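Local coordinates for CopN (Chlamydia pneumoniae, PDB 4NRH), which probably acts as a gatekeeper of type III secretion, binding the chaperone Scc3 to help direct the secretion of translocator proteins, at residues Val229-Tyr233 / Phe269-Leu273; Pro242-Glu248 / Met293-Ala297. One frame throughout, in Å; residues are numbered along the deposited sequence.

Contact 1 (Val229-Tyr233 / Phe269-Leu273)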
loop_
_atom_site.group_PDB
_atom_site.type_symbol
_atom_site.label_atom_id
_atom_site.label_comp_id
_atom_site.label_asym_id
_atom_site.label_seq_id
_atom_site.Cartn_x
_atom_site.Cartn_y
_atom_site.Cartn_z
ATOM N N VAL A 229 -12.721 15.060 10.338
ATOM C CA VAL A 229 -12.777 13.778 11.031
ATOM C C VAL A 229 -11.651 12.856 10.570
ATOM O O VAL A 229 -11.020 12.176 11.382
ATOM C CB VAL A 229 -14.135 13.078 10.811
ATOM C CG1 VAL A 229 -14.158 11.726 11.502
ATOM C CG2 VAL A 229 -15.274 13.955 11.313
ATOM N N ALA A 230 -11.399 12.843 9.264
ATOM C CA ALA A 230 -10.337 12.022 8.691
ATOM C C ALA A 230 -8.962 12.447 9.191
ATOM O O ALA A 230 -8.101 11.607 9.453
ATOM C CB ALA A 230 -10.385 12.083 7.169
ATOM N N GLU A 231 -8.758 13.754 9.320
ATOM C CA GLU A 231 -7.489 14.280 9.811
ATOM C C GLU A 231 -7.279 13.938 11.283
ATOM O O GLU A 231 -6.155 13.689 11.713
ATOM C CB GLU A 231 -7.415 15.795 9.597
ATOM C CG GLU A 231 -7.225 16.198 8.140
ATOM C CD GLU A 231 -7.456 17.678 7.903
ATOM O OE1 GLU A 231 -8.007 18.350 8.800
ATOM O OE2 GLU A 231 -7.088 18.170 6.815
ATOM N N SER A 232 -8.365 13.930 12.051
ATOM C CA SER A 232 -8.299 13.555 13.460
ATOM C C SER A 232 -7.959 12.075 13.588
ATOM O O SER A 232 -7.142 11.685 14.423
ATOM C CB SER A 232 -9.621 13.860 14.169
ATOM O OG SER A 232 -9.786 15.252 14.373
ATOM N N TYR A 233 -8.600 11.264 12.753
ATOM C CA TYR A 233 -8.355 9.825 12.694
ATOM C C TYR A 233 -6.880 9.529 12.441
ATOM O O TYR A 233 -6.283 8.681 13.104
ATOM C CB TYR A 233 -9.228 9.194 11.605
ATOM C CG TYR A 233 -9.093 7.695 11.456
ATOM C CD1 TYR A 233 -9.393 6.839 12.508
ATOM C CD2 TYR A 233 -8.695 7.134 10.250
ATOM C CE1 TYR A 233 -9.280 5.467 12.369
ATOM C CE2 TYR A 233 -8.583 5.767 10.098
ATOM C CZ TYR A 233 -8.875 4.936 11.159
ATOM O OH TYR A 233 -8.760 3.573 11.008
ATOM N N PHE A 269 -14.633 5.777 14.689
ATOM C CA PHE A 269 -13.194 5.533 14.683
ATOM C C PHE A 269 -12.872 4.053 14.855
ATOM O O PHE A 269 -11.998 3.517 14.172
ATOM C CB PHE A 269 -12.503 6.346 15.781
ATOM C CG PHE A 269 -12.285 7.790 15.424
ATOM C CD1 PHE A 269 -12.578 8.257 14.154
ATOM C CD2 PHE A 269 -11.778 8.678 16.359
ATOM C CE1 PHE A 269 -12.375 9.584 13.824
ATOM C CE2 PHE A 269 -11.573 10.006 16.035
ATOM C CZ PHE A 269 -11.872 10.460 14.765
ATOM N N PHE A 270 -13.575 3.401 15.776
ATOM C CA PHE A 270 -13.355 1.986 16.052
ATOM C C PHE A 270 -13.729 1.134 14.844
ATOM O O PHE A 270 -13.018 0.192 14.493
ATOM C CB PHE A 270 -14.155 1.541 17.280
ATOM C CG PHE A 270 -13.791 0.168 17.774
ATOM C CD1 PHE A 270 -14.432 -0.956 17.277
ATOM C CD2 PHE A 270 -12.798 0.000 18.725
ATOM C CE1 PHE A 270 -14.094 -2.219 17.723
ATOM C CE2 PHE A 270 -12.456 -1.259 19.176
ATOM C CZ PHE A 270 -13.105 -2.371 18.675
ATOM N N SER A 271 -14.849 1.470 14.216
ATOM C CA SER A 271 -15.299 0.771 13.018
ATOM C C SER A 271 -14.316 0.962 11.867
ATOM O O SER A 271 -14.164 0.085 11.018
ATOM C CB SER A 271 -16.691 1.254 12.609
ATOM O OG SER A 271 -17.600 1.165 13.692
ATOM N N ALA A 272 -13.646 2.110 11.851
ATOM C CA ALA A 272 -12.687 2.434 10.797
ATOM C C ALA A 272 -11.473 1.507 10.823
ATOM O O ALA A 272 -10.798 1.329 9.809
ATOM C CB ALA A 272 -12.243 3.885 10.917
ATOM N N LEU A 273 -11.197 0.923 11.985
ATOM C CA LEU A 273 -10.031 0.060 12.148
ATOM C C LEU A 273 -10.142 -1.230 11.338
ATOM O O LEU A 273 -9.132 -1.864 11.030
ATOM C CB LEU A 273 -9.824 -0.277 13.626
ATOM C CG LEU A 273 -9.574 0.909 14.558
ATOM C CD1 LEU A 273 -9.574 0.456 16.007
ATOM C CD2 LEU A 273 -8.267 1.599 14.211
#
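Y233 reaches across to helix 259-272 and lays its ring along the side chain of F269, the two running past each other in opposite directions. Their planes are inclined at 38° with centroids 5.6 Å apart, an oblique pairing in which CD1 of Y233 comes within 3.9 Å of CD1 of F269. The reach follows from the first torsion of Y233, which sets CG anti to the backbone N (chi1 -179°) and brings the ring up to F269 and A272. F269 sets its own ring against the turn that starts at V229: CA of Y233 lies over one face, and CG1 of V229 meets CE1 of F269 obliquely at 3.6 Å. CB of S232 approaches the far end of the same ring, 4.1 Å from CZ of F269. Both segments belong to the third helical domain of the YopN/LcrE/InvE/MxiC family, and the contact is part of its buried interior, where V251 and L254 of helix 244-255 add to the apolar surroundings of F269, V229 and S232. Beyond F269, the Y233 ring leans on the methyl of A272, with CZ of Y233 3.5 Å from CB of A272. CD2 of L273 lies near the ring plane, at its edge, 3.8 Å from OH of Y233. This buried hydroxyl is hydrogen-bonded to OG1 of T276, which is also hydrogen-bonded to the carbonyl oxygen of A272. F202 of helix 179-215 packs edge-to-face with Y233, while S232 OG is hydrogen-bonded to E250.

Contact 2 (Pro242-Glu248 / Met293-Ala297)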
loop_
_atom_site.group_PDB
_atom_site.type_symbol
_atom_site.label_atom_id
_atom_site.label_comp_id
_atom_site.label_asym_id
_atom_site.label_seq_id
_atom_site.Cartn_x
_atom_site.Cartn_y
_atom_site.Cartn_z
ATOM N N PRO A 242 -0.862 5.788 22.116
ATOM C CA PRO A 242 -2.258 6.185 22.330
ATOM C C PRO A 242 -2.746 5.937 23.755
ATOM O O PRO A 242 -2.430 4.908 24.353
ATOM C CB PRO A 242 -3.025 5.305 21.340
ATOM C CG PRO A 242 -2.166 4.098 21.182
ATOM C CD PRO A 242 -0.755 4.606 21.243
ATOM N N THR A 243 -3.514 6.884 24.284
ATOM C CA THR A 243 -4.204 6.705 25.555
ATOM C C THR A 243 -5.681 7.032 25.375
ATOM O O THR A 243 -6.056 7.731 24.435
ATOM C CB THR A 243 -3.614 7.593 26.669
ATOM O OG1 THR A 243 -3.832 8.973 26.351
ATOM C CG2 THR A 243 -2.121 7.339 26.831
ATOM N N ALA A 244 -6.514 6.521 26.274
ATOM C CA ALA A 244 -7.949 6.786 26.227
ATOM C C ALA A 244 -8.237 8.276 26.379
ATOM O O ALA A 244 -9.131 8.816 25.728
ATOM C CB ALA A 244 -8.669 5.992 27.308
ATOM N N SER A 245 -7.469 8.933 27.241
ATOM C CA SER A 245 -7.609 10.366 27.477
ATOM C C SER A 245 -7.364 11.191 26.217
ATOM O O SER A 245 -8.155 12.072 25.881
ATOM C CB SER A 245 -6.655 10.814 28.583
ATOM O OG SER A 245 -7.025 10.253 29.830
ATOM N N LYS A 246 -6.263 10.906 25.529
ATOM C CA LYS A 246 -5.890 11.652 24.329
ATOM C C LYS A 246 -6.902 11.445 23.206
ATOM O O LYS A 246 -7.231 12.379 22.475
ATOM C CB LYS A 246 -4.493 11.247 23.860
ATOM C CG LYS A 246 -3.367 11.819 24.708
ATOM C CD LYS A 246 -2.009 11.530 24.092
ATOM C CE LYS A 246 -1.702 10.043 24.106
ATOM N NZ LYS A 246 -0.345 9.748 23.566
ATOM N N VAL A 247 -7.384 10.214 23.069
ATOM C CA VAL A 247 -8.381 9.889 22.056
ATOM C C VAL A 247 -9.695 10.610 22.348
ATOM O O VAL A 247 -10.322 11.168 21.446
ATOM C CB VAL A 247 -8.628 8.370 21.975
ATOM C CG1 VAL A 247 -9.820 8.068 21.081
ATOM C CG2 VAL A 247 -7.383 7.660 21.465
ATOM N N GLU A 248 -10.103 10.604 23.615
ATOM C CA GLU A 248 -11.336 11.269 24.025
ATOM C C GLU A 248 -11.246 12.776 23.811
ATOM O O GLU A 248 -12.198 13.401 23.341
ATOM C CB GLU A 248 -11.650 10.967 25.493
ATOM C CG GLU A 248 -12.910 11.649 26.004
ATOM C CD GLU A 248 -13.160 11.393 27.477
ATOM O OE1 GLU A 248 -12.406 10.602 28.083
ATOM O OE2 GLU A 248 -14.108 11.988 28.032
ATOM N N MET A 293 -7.766 1.485 23.295
ATOM C CA MET A 293 -7.907 2.827 23.848
ATOM C C MET A 293 -9.231 3.476 23.451
ATOM O O MET A 293 -9.829 4.208 24.239
ATOM C CB MET A 293 -6.739 3.712 23.409
ATOM C CG MET A 293 -5.389 3.275 23.962
ATOM S SD MET A 293 -5.402 3.029 25.750
ATOM C CE MET A 293 -5.263 1.246 25.856
ATOM N N ILE A 294 -9.686 3.209 22.230
ATOM C CA ILE A 294 -10.988 3.692 21.785
ATOM C C ILE A 294 -12.091 3.014 22.593
ATOM O O ILE A 294 -13.051 3.659 23.016
ATOM C CB ILE A 294 -11.212 3.443 20.279
ATOM C CG1 ILE A 294 -10.218 4.259 19.451
ATOM C CG2 ILE A 294 -12.635 3.805 19.877
ATOM C CD1 ILE A 294 -10.253 3.944 17.974
ATOM N N ALA A 295 -11.938 1.710 22.805
ATOM C CA ALA A 295 -12.862 0.948 23.638
ATOM C C ALA A 295 -12.891 1.499 25.060
ATOM O O ALA A 295 -13.953 1.612 25.673
ATOM C CB ALA A 295 -12.481 -0.524 23.645
ATOM N N ASN A 296 -11.714 1.840 25.578
ATOM C CA ASN A 296 -11.600 2.423 26.909
ATOM C C ASN A 296 -12.229 3.810 26.969
ATOM O O ASN A 296 -12.866 4.169 27.960
ATOM C CB ASN A 296 -10.132 2.500 27.338
ATOM C CG ASN A 296 -9.544 1.138 27.646
ATOM O OD1 ASN A 296 -10.213 0.113 27.505
ATOM N ND2 ASN A 296 -8.288 1.120 28.075
ATOM N N ALA A 297 -12.042 4.584 25.905
ATOM C CA ALA A 297 -12.604 5.927 25.823
ATOM C C ALA A 297 -14.127 5.886 25.825
ATOM O O ALA A 297 -14.776 6.705 26.474
ATOM C CB ALA A 297 -12.094 6.639 24.577
#
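M293 folds its side chain against the start of helix 244-255, bringing CG to 3.4 Å from the carbonyl oxygen of P242 and SD to 3.7 Å from the backbone N of A244. Bends at chi2 (-51°) and chi3 (109°) keep the thioether close to the P242-A244 backbone. One turn further along helix 284-301, A297 and N296 receive A244: CB of A244 lies 3.8 Å from CB of N296 and 3.7 Å from the carbonyl oxygen of M293, while the methyl of A297 rests against the carbonyl oxygen of A244. The backbones come close here, the CA atoms of A244 and M293 lying 4.6 Å apart, and the methyls of A244 and A297 touch. V247 packs deeper, its CG1 4.2 Å from CG1 of I294, the two side chains crossing at about a right angle. Behind this layer, L266 of helix 259-272 touches both V247 and A297. The first turn of helix 244-255 is held by T243, whose OG1 accepts a bond from K246 N at 3.2 Å; the side chain of K246, through NZ, forms a salt bridge with D239. E248, whose CB touches the methyl of A297, pairs its carboxylate with R252 in a salt bridge along its own helix. The short segments cross at -73°, with their axes 8.3 Å apart, an alanine-lined helix-helix crossing beside a threonine N-cap within an all-helical domain.

In the fold
The centres of the two contacts lie about 13 Å apart, and together they join four helices of one helical domain. Contact 1 pairs helices 226-237 and 259-272, contact 2 pairs helices 244-255 and 284-301, so their segments alternate along the chain. I294 connects them, packing against F269, F270 and L273. Contact 1 is wholly buried and largely aromatic, with the hydroxyls of S232 and Y233 hydrogen-bonded within the chain; contact 2 is only partly buried and relies on small residues and a methionine, while K246 and E248 pair with charged residues outside its two segments. Beside contact 1, F270 and L273 also pack on L46 of the chaperone chain, whereas no other chain touches contact 2.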